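Local coordinates for GDP-L-fucose synthase (Campylobacter jejuni subsp. jejuni serotype O:2, PDB 7M13), which binds NADPH and probably acts as a reductase in making the GDP-D-glycero-L-gluco-heptose used for capsular polysaccharide, at residues K191-A195 with I227-E233. Numbering follows the deposited sequence.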
loop_
_atom_site.group_PDB
_atom_site.type_symbol
_atom_site.label_atom_id
_atom_site.label_comp_id
_atom_site.label_asym_id
_atom_site.label_seq_id
_atom_site.Cartn_x
_atom_site.Cartn_y
_atom_site.Cartn_z
ATOM N N LYS B 191 1.708 -4.641 35.782
ATOM C CA LYS B 191 1.419 -5.998 36.325
ATOM C C LYS B 191 2.209 -6.212 37.620
ATOM O O LYS B 191 1.621 -6.700 38.613
ATOM C CB LYS B 191 1.781 -7.089 35.313
ATOM C CG LYS B 191 0.753 -7.335 34.213
ATOM C CD LYS B 191 1.011 -8.606 33.405
ATOM C CE LYS B 191 1.140 -9.853 34.260
ATOM N NZ LYS B 191 1.030 -11.104 33.466
ATOM N N PHE B 192 3.500 -5.877 37.634
ATOM C CA PHE B 192 4.347 -6.070 38.838
ATOM C C PHE B 192 3.939 -5.077 39.932
ATOM O O PHE B 192 4.006 -5.458 41.098
ATOM C CB PHE B 192 5.834 -5.980 38.498
ATOM C CG PHE B 192 6.386 -7.297 38.030
ATOM C CD1 PHE B 192 6.798 -8.253 38.941
ATOM C CD2 PHE B 192 6.440 -7.601 36.677
ATOM C CE1 PHE B 192 7.284 -9.479 38.511
ATOM C CE2 PHE B 192 6.941 -8.820 36.250
ATOM C CZ PHE B 192 7.345 -9.764 37.165
ATOM N N HIS B 193 3.552 -3.848 39.577
ATOM C CA HIS B 193 3.124 -2.821 40.565
ATOM C C HIS B 193 1.892 -3.333 41.323
ATOM O O HIS B 193 1.898 -3.290 42.572
ATOM C CB HIS B 193 2.881 -1.471 39.885
ATOM C CG HIS B 193 2.415 -0.421 40.829
ATOM N ND1 HIS B 193 3.266 0.185 41.733
ATOM C CD2 HIS B 193 1.192 0.117 41.028
ATOM C CE1 HIS B 193 2.588 1.069 42.440
ATOM N NE2 HIS B 193 1.314 1.044 42.024
ATOM N N LEU B 194 0.884 -3.827 40.606
ATOM C CA LEU B 194 -0.367 -4.348 41.213
ATOM C C LEU B 194 -0.069 -5.618 42.020
ATOM O O LEU B 194 -0.692 -5.785 43.083
ATOM C CB LEU B 194 -1.407 -4.628 40.129
ATOM C CG LEU B 194 -1.881 -3.410 39.340
ATOM C CD1 LEU B 194 -3.046 -3.791 38.449
ATOM C CD2 LEU B 194 -2.256 -2.265 40.266
ATOM N N ALA B 195 0.846 -6.474 41.554
ATOM C CA ALA B 195 1.317 -7.662 42.300
ATOM C C ALA B 195 1.872 -7.209 43.653
ATOM O O ALA B 195 1.594 -7.879 44.671
ATOM C CB ALA B 195 2.364 -8.417 41.515
ATOM N N ILE B 227 -1.882 -11.783 37.599
ATOM C CA ILE B 227 -1.451 -10.923 38.741
ATOM C C ILE B 227 -2.041 -11.515 40.020
ATOM O O ILE B 227 -3.281 -11.678 40.063
ATOM C CB ILE B 227 -1.884 -9.458 38.548
ATOM C CG1 ILE B 227 -1.426 -8.891 37.196
ATOM C CG2 ILE B 227 -1.404 -8.594 39.707
ATOM C CD1 ILE B 227 -2.209 -7.679 36.743
ATOM N N SER B 228 -1.184 -11.821 41.004
ATOM C CA SER B 228 -1.568 -12.318 42.353
ATOM C C SER B 228 -0.576 -11.807 43.404
ATOM O O SER B 228 0.457 -11.210 43.012
ATOM C CB SER B 228 -1.671 -13.811 42.369
ATOM O OG SER B 228 -0.393 -14.397 42.522
ATOM N N LYS B 229 -0.886 -11.994 44.692
ATOM C CA LYS B 229 -0.056 -11.466 45.808
ATOM C C LYS B 229 1.237 -12.284 45.893
ATOM O O LYS B 229 2.236 -11.727 46.354
ATOM C CB LYS B 229 -0.839 -11.421 47.128
ATOM C CG LYS B 229 -0.966 -12.734 47.891
ATOM C CD LYS B 229 -1.484 -12.531 49.304
ATOM C CE LYS B 229 -2.384 -13.649 49.787
ATOM N NZ LYS B 229 -3.005 -13.323 51.094
ATOM N N LYS B 230 1.220 -13.540 45.434
ATOM C CA LYS B 230 2.364 -14.475 45.555
ATOM C C LYS B 230 3.218 -14.473 44.271
ATOM O O LYS B 230 4.402 -14.810 44.381
ATOM C CB LYS B 230 1.872 -15.856 45.913
ATOM N N SER B 231 2.661 -14.132 43.100
ATOM C CA SER B 231 3.373 -14.276 41.801
ATOM C C SER B 231 2.813 -13.360 40.705
ATOM O O SER B 231 1.630 -12.944 40.781
ATOM C CB SER B 231 3.369 -15.711 41.358
ATOM O OG SER B 231 2.045 -16.193 41.222
ATOM N N VAL B 232 3.666 -13.057 39.722
ATOM C CA VAL B 232 3.274 -12.626 38.353
ATOM C C VAL B 232 3.530 -13.813 37.426
ATOM O O VAL B 232 4.703 -14.262 37.330
ATOM C CB VAL B 232 4.029 -11.359 37.911
ATOM C CG1 VAL B 232 3.734 -10.993 36.463
ATOM C CG2 VAL B 232 3.722 -10.188 38.834
ATOM N N GLU B 233 2.454 -14.332 36.834
ATOM C CA GLU B 233 2.463 -15.476 35.888
ATOM C C GLU B 233 2.377 -14.923 34.464
ATOM O O GLU B 233 1.434 -14.159 34.175
ATOM C CB GLU B 233 1.292 -16.405 36.207
ATOM C CG GLU B 233 1.326 -17.717 35.448
ATOM C CD GLU B 233 0.534 -18.842 36.098
ATOM O OE1 GLU B 233 -0.171 -18.574 37.095
ATOM O OE2 GLU B 233 0.625 -19.983 35.607
#
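Val232, whose CA-to-CB bond points toward the helix, lays CG2 over one face of the Phe192 ring, 3.8 Å from the ring centroid and 18° off the ring normal, a CH-pi contact. The same Val232 CG2 lies 3.5 Å from Ala195 CB, so the methyl sits against residues one turn apart on helix 184-199. Ile227, in the loop leading into strand 231-235, packs beside it: its CG2 reaches 3.6 Å from Ala195 N and 4.0 Å from Leu194 CB, while Ile227 CD1 approaches Lys191 CG at 3.9 Å. The axes of helix segment 191-195 and strand segment 231-233 approach to 8.6 Å, roughly antiparallel at 150°. The turn between Ile227 and Val232 is held by its own bonds, Ser228 N to Ser231 O (3.0 Å) and Ser228 OG to the same Ser231 O (3.0 Å), and it brings Lys229 CA to within 5.4 Å of Ala195 CA. Strand 231-235 pairs in parallel with strand 303-307, and helix 287-298 packs on Phe192 as well. Together they probably belong to the smaller C-terminal substrate-binding domain that follows the Rossmann fold in this family. Lys191 lies along the apolar patch, CE 3.6 Å from Val232 CG1, and its NZ donates to Glu233 O at 3.2 Å and also to the carbonyl of Phe225. Lys191 is predicted to bind substrate; here two main-chain oxygens share its charged end while its aliphatic part joins the packing, so the charge can lie at the edge of an otherwise apolar contact.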